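Local coordinates for cellulase (Bacillus sp. BG-CS10, PDB 5E09), which hydrolyses beta-1,4-glucosidic bonds of cellulose with a family 5 glycoside hydrolase barrel, followed by two further modules assigned to carbohydrate-binding families, at residues 435-440 with 449-454; 456-461 with 488-493. One frame throughout, in Å; residues are numbered along the deposited sequence.

Contact 1. Residues 435-440 with 449-454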
loop_
_atom_site.group_PDB
_atom_site.type_symbol
_atom_site.label_atom_id
_atom_site.label_comp_id
_atom_site.label_asym_id
_atom_site.label_seq_id
_atom_site.Cartn_x
_atom_site.Cartn_y
_atom_site.Cartn_z
ATOM N N PRO A 435 4.290 19.241 -23.397
ATOM C CA PRO A 435 3.246 19.811 -22.532
ATOM C C PRO A 435 3.399 21.327 -22.351
ATOM O O PRO A 435 4.511 21.853 -22.384
ATOM C CB PRO A 435 3.434 19.064 -21.200
ATOM C CG PRO A 435 4.825 18.554 -21.223
ATOM C CD PRO A 435 5.157 18.293 -22.673
ATOM N N THR A 436 2.279 22.010 -22.150
ATOM C CA THR A 436 2.233 23.468 -22.131
ATOM C C THR A 436 1.409 23.992 -20.955
ATOM O O THR A 436 0.336 23.466 -20.653
ATOM C CB THR A 436 1.642 24.013 -23.462
ATOM O OG1 THR A 436 2.476 23.608 -24.551
ATOM C CG2 THR A 436 1.539 25.532 -23.456
ATOM N N LEU A 437 1.915 25.030 -20.293
ATOM C CA LEU A 437 1.187 25.675 -19.209
ATOM C C LEU A 437 0.826 27.110 -19.573
ATOM O O LEU A 437 1.419 27.695 -20.476
ATOM C CB LEU A 437 2.013 25.650 -17.928
ATOM C CG LEU A 437 2.489 24.264 -17.511
ATOM C CD1 LEU A 437 3.470 24.374 -16.361
ATOM C CD2 LEU A 437 1.302 23.390 -17.145
ATOM N N GLU A 438 -0.141 27.674 -18.857
ATOM C CA GLU A 438 -0.605 29.030 -19.125
ATOM C C GLU A 438 -0.488 29.957 -17.918
ATOM O O GLU A 438 -0.425 29.507 -16.773
ATOM C CB GLU A 438 -2.059 28.997 -19.595
ATOM C CG GLU A 438 -2.263 28.239 -20.893
ATOM C CD GLU A 438 -3.708 28.243 -21.344
ATOM O OE1 GLU A 438 -4.536 28.899 -20.678
ATOM O OE2 GLU A 438 -4.017 27.588 -22.362
ATOM N N ASN A 439 -0.461 31.259 -18.185
ATOM C CA ASN A 439 -0.542 32.258 -17.124
ATOM C C ASN A 439 -1.849 32.132 -16.359
ATOM O O ASN A 439 -2.873 31.724 -16.919
ATOM C CB ASN A 439 -0.422 33.672 -17.695
ATOM C CG ASN A 439 0.867 33.885 -18.447
ATOM O OD1 ASN A 439 1.868 33.230 -18.175
ATOM N ND2 ASN A 439 0.852 34.805 -19.403
ATOM N N THR A 440 -1.820 32.479 -15.080
ATOM C CA THR A 440 -3.048 32.449 -14.301
ATOM C C THR A 440 -2.924 33.368 -13.099
ATOM O O THR A 440 -1.833 33.806 -12.753
ATOM C CB THR A 440 -3.400 31.015 -13.835
ATOM O OG1 THR A 440 -4.684 31.010 -13.197
ATOM C CG2 THR A 440 -2.361 30.500 -12.862
ATOM N N ILE A 449 -3.019 25.892 -12.269
ATOM C CA ILE A 449 -2.403 26.248 -13.537
ATOM C C ILE A 449 -3.086 25.540 -14.694
ATOM O O ILE A 449 -3.086 24.315 -14.747
ATOM C CB ILE A 449 -0.918 25.871 -13.547
ATOM C CG1 ILE A 449 -0.215 26.470 -12.327
ATOM C CG2 ILE A 449 -0.266 26.301 -14.859
ATOM C CD1 ILE A 449 1.105 25.811 -11.994
ATOM N N PRO A 450 -3.681 26.304 -15.621
ATOM C CA PRO A 450 -4.230 25.677 -16.828
ATOM C C PRO A 450 -3.137 24.915 -17.567
ATOM O O PRO A 450 -2.044 25.442 -17.776
ATOM C CB PRO A 450 -4.743 26.865 -17.646
ATOM C CG PRO A 450 -5.006 27.935 -16.632
ATOM C CD PRO A 450 -3.944 27.754 -15.577
ATOM N N ALA A 451 -3.423 23.675 -17.934
ATOM C CA ALA A 451 -2.392 22.797 -18.464
ATOM C C ALA A 451 -2.819 22.107 -19.746
ATOM O O ALA A 451 -3.928 21.584 -19.846
ATOM C CB ALA A 451 -2.009 21.759 -17.423
ATOM N N HIS A 452 -1.930 22.118 -20.730
ATOM C CA HIS A 452 -2.096 21.306 -21.920
ATOM C C HIS A 452 -1.145 20.129 -21.797
ATOM O O HIS A 452 0.039 20.239 -22.125
ATOM C CB HIS A 452 -1.820 22.114 -23.188
ATOM C CG HIS A 452 -2.734 23.285 -23.369
ATOM N ND1 HIS A 452 -4.050 23.149 -23.761
ATOM C CD2 HIS A 452 -2.522 24.614 -23.218
ATOM C CE1 HIS A 452 -4.609 24.344 -23.839
ATOM N NE2 HIS A 452 -3.704 25.250 -23.514
ATOM N N PHE A 453 -1.661 19.012 -21.297
ATOM C CA PHE A 453 -0.832 17.852 -20.996
ATOM C C PHE A 453 -0.324 17.176 -22.267
ATOM O O PHE A 453 0.754 16.566 -22.268
ATOM C CB PHE A 453 -1.608 16.850 -20.133
ATOM C CG PHE A 453 -1.887 17.344 -18.734
ATOM C CD1 PHE A 453 -0.869 17.419 -17.796
ATOM C CD2 PHE A 453 -3.163 17.730 -18.360
ATOM C CE1 PHE A 453 -1.116 17.872 -16.514
ATOM C CE2 PHE A 453 -3.420 18.185 -17.077
ATOM C CZ PHE A 453 -2.395 18.258 -16.154
ATOM N N ASN A 454 -1.105 17.287 -23.340
ATOM C CA ASN A 454 -0.702 16.779 -24.647
ATOM C C ASN A 454 -0.242 15.320 -24.629
ATOM O O ASN A 454 0.799 14.985 -25.191
ATOM C CB ASN A 454 0.409 17.665 -25.220
ATOM C CG ASN A 454 -0.074 19.063 -25.528
ATOM O OD1 ASN A 454 -1.263 19.272 -25.768
ATOM N ND2 ASN A 454 0.841 20.032 -25.530
HETATM O O HOH W 1 -0.085 22.869 -26.423
#
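Leu437 and Ala451 form the tightly packed side of this antiparallel pairing, a non-hydrogen-bonded pair whose side chains share the buried face. The CD2 branch of Leu437 reaches CB of Ala451 at 3.7 Å, while Leu437 CB meets the CG2 branch of Ile449 at 3.9 Å. Next along, Thr436 and His452 make the hydrogen-bonded pair, with Thr436 N to His452 O at 2.9 Å and the return bond from His452 N to Thr436 O. Their side chains lie on the more open face. There the extended Glu438 chain crosses Pro450 at about a right angle, and Glu438 OE2 accepts a bond from His452 NE2 at 2.6 Å, on the anti side of the carboxylate and 26° out of its plane. An alanine in place of Glu438 would probably leave His452 NE2 without this acceptor and the imidazole freer to turn. One water accepts from Asn454 ND2, which also bonds Glu434 O, and makes a weak hydrogen bond with Thr436 OG1. The hairpin of strands 436-443 and 447-452 lies between strands 532-536 and 494-497 in the sheet, its Leu437 face packed on Phe514 and Tyr524 of strands 509-516 and 521-529.

Contact 2. Residues 456-461 with 488-493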
loop_
_atom_site.group_PDB
_atom_site.type_symbol
_atom_site.label_atom_id
_atom_site.label_comp_id
_atom_site.label_asym_id
_atom_site.label_seq_id
_atom_site.Cartn_x
_atom_site.Cartn_y
_atom_site.Cartn_z
ATOM N N ASP A 456 0.920 13.638 -22.216
ATOM C CA ASP A 456 2.003 13.373 -21.274
ATOM C C ASP A 456 1.457 13.301 -19.842
ATOM O O ASP A 456 0.303 13.649 -19.602
ATOM C CB ASP A 456 3.079 14.451 -21.394
ATOM C CG ASP A 456 4.466 13.924 -21.113
ATOM O OD1 ASP A 456 4.582 12.863 -20.460
ATOM O OD2 ASP A 456 5.440 14.581 -21.539
ATOM N N SER A 457 2.271 12.842 -18.897
ATOM C CA SER A 457 1.819 12.738 -17.512
ATOM C C SER A 457 2.880 13.226 -16.526
ATOM O O SER A 457 4.073 12.963 -16.698
ATOM C CB SER A 457 1.404 11.295 -17.180
ATOM O OG SER A 457 2.457 10.372 -17.396
ATOM N N VAL A 458 2.429 13.951 -15.502
ATOM C CA VAL A 458 3.327 14.528 -14.510
ATOM C C VAL A 458 3.867 13.469 -13.557
ATOM O O VAL A 458 3.108 12.763 -12.891
ATOM C CB VAL A 458 2.628 15.626 -13.684
ATOM C CG1 VAL A 458 3.591 16.224 -12.680
ATOM C CG2 VAL A 458 2.078 16.706 -14.600
ATOM N N ALA A 459 5.189 13.365 -13.506
ATOM C CA ALA A 459 5.856 12.464 -12.579
ATOM C C ALA A 459 6.049 13.166 -11.242
ATOM O O ALA A 459 5.706 12.622 -10.191
ATOM C CB ALA A 459 7.199 12.005 -13.139
ATOM N N THR A 460 6.587 14.382 -11.288
ATOM C CA THR A 460 6.836 15.111 -10.048
ATOM C C THR A 460 7.061 16.603 -10.284
ATOM O O THR A 460 6.957 17.075 -11.408
ATOM C CB THR A 460 8.046 14.527 -9.289
ATOM O OG1 THR A 460 8.210 15.220 -8.046
ATOM C CG2 THR A 460 9.320 14.642 -10.119
HETATM N N MSE A 461 7.348 17.341 -9.215
HETATM C CA MSE A 461 7.464 18.800 -9.287
HETATM C C MSE A 461 8.536 19.322 -8.333
HETATM O O MSE A 461 8.536 18.990 -7.145
HETATM C CB MSE A 461 6.117 19.475 -8.965
HETATM C CG MSE A 461 6.177 21.005 -8.975
HETATM SE SE MSE A 461 4.625 21.955 -8.228
HETATM C CE MSE A 461 4.980 21.744 -6.329
ATOM N N PRO A 488 -2.000 16.888 -10.553
ATOM C CA PRO A 488 -2.459 16.886 -11.944
ATOM C C PRO A 488 -3.917 16.443 -12.032
ATOM O O PRO A 488 -4.249 15.339 -11.597
ATOM C CB PRO A 488 -1.544 15.868 -12.627
ATOM C CG PRO A 488 -0.388 15.689 -11.702
ATOM C CD PRO A 488 -0.902 15.937 -10.327
ATOM N N VAL A 489 -4.770 17.309 -12.566
ATOM C CA VAL A 489 -6.160 16.979 -12.847
ATOM C C VAL A 489 -6.343 16.943 -14.364
ATOM O O VAL A 489 -6.526 17.991 -15.012
ATOM C CB VAL A 489 -7.141 17.998 -12.215
ATOM C CG1 VAL A 489 -8.547 17.423 -12.168
ATOM C CG2 VAL A 489 -6.676 18.401 -10.820
ATOM N N TYR A 490 -6.270 15.736 -14.922
ATOM C CA TYR A 490 -6.240 15.548 -16.370
ATOM C C TYR A 490 -7.595 15.816 -17.010
ATOM O O TYR A 490 -7.675 16.432 -18.072
ATOM C CB TYR A 490 -5.757 14.132 -16.716
ATOM C CG TYR A 490 -4.331 13.884 -16.286
ATOM C CD1 TYR A 490 -3.272 14.421 -17.002
ATOM C CD2 TYR A 490 -4.044 13.133 -15.153
ATOM C CE1 TYR A 490 -1.966 14.215 -16.611
ATOM C CE2 TYR A 490 -2.741 12.922 -14.748
ATOM C CZ TYR A 490 -1.704 13.464 -15.483
ATOM O OH TYR A 490 -0.400 13.260 -15.092
ATOM N N ASP A 491 -8.660 15.372 -16.352
ATOM C CA ASP A 491 -10.013 15.558 -16.867
ATOM C C ASP A 491 -10.466 17.022 -16.814
ATOM O O ASP A 491 -11.490 17.380 -17.393
ATOM C CB ASP A 491 -10.996 14.671 -16.094
ATOM C CG ASP A 491 -10.731 14.676 -14.599
ATOM O OD1 ASP A 491 -9.654 14.185 -14.183
ATOM O OD2 ASP A 491 -11.591 15.179 -13.842
ATOM N N LYS A 492 -9.709 17.870 -16.126
ATOM C CA LYS A 492 -10.038 19.289 -16.082
ATOM C C LYS A 492 -8.919 20.132 -16.695
ATOM O O LYS A 492 -8.974 21.365 -16.673
ATOM C CB LYS A 492 -10.327 19.732 -14.644
ATOM C CG LYS A 492 -11.598 19.116 -14.064
ATOM C CD LYS A 492 -12.224 19.987 -12.985
ATOM C CE LYS A 492 -11.331 20.093 -11.762
ATOM N NZ LYS A 492 -11.945 20.951 -10.711
ATOM N N GLY A 493 -7.916 19.456 -17.251
ATOM C CA GLY A 493 -6.795 20.116 -17.894
ATOM C C GLY A 493 -6.112 21.157 -17.027
ATOM O O GLY A 493 -5.933 22.301 -17.453
#
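Tyr490 supplies the one hydrogen bond between these segments: its OH accepts from the backbone N of Val458 at 2.9 Å, with an N-H...O angle of 147°. The donor lies at the ring edge, near the ring plane. The acceptor of this peptide N-H is thus a side-chain hydroxyl. CB of Tyr490 points toward 456-461, and CG stands anti to the carbonyl carbon (chi1 -64°). A second polar bond lies within 456-461, where Ser457 N donates to Asp456 OD1 at 2.8 Å; the other carboxylate oxygen, OD2, is hydrogen-bonded to Ser518 OG. Van der Waals contacts add to it along the ring and its hydroxyl. Ser457 CB lies 3.4 Å from Tyr490 OH, and Asp456 O approaches Tyr490 CE1 obliquely. The apolar part is small: Pro488 CG meets Val458 CB at 3.6 Å and both methyl branches slightly farther off. Val458 also packs on Phe516 and Ile495, whereas Pro488 touches Phe482. The contact joins non-paired strands of one antiparallel sheet in the carbohydrate-binding module: edge strand 486-489, beside 494-497, meets strand 458-465, which runs between the other edge, 479-480, and 509-516, where Ala459 and Thr460 form a classic beta bulge opposite His515.

Overall arrangement
Both contacts belong to the C-terminal carbohydrate-binding module and to a single antiparallel sheet, their centres about 10 Å apart. Contact 1 joins neighbouring strands of a hairpin through backbone bonds, with an apolar inner face and a polar outer one; contact 2 joins strands that are not neighbours, chiefly through one tyrosine and a proline, and buries far less surface. Each is partly buried, combining core residues with exposed ones. They meet directly: Ala451 N lies 2.9 Å from Gly493 O, a probable hydrogen bond, and the rings of Phe453 and Tyr490 pack with their planes at about 55°. Phe516 of strand 509-516 touches side chains of both contacts.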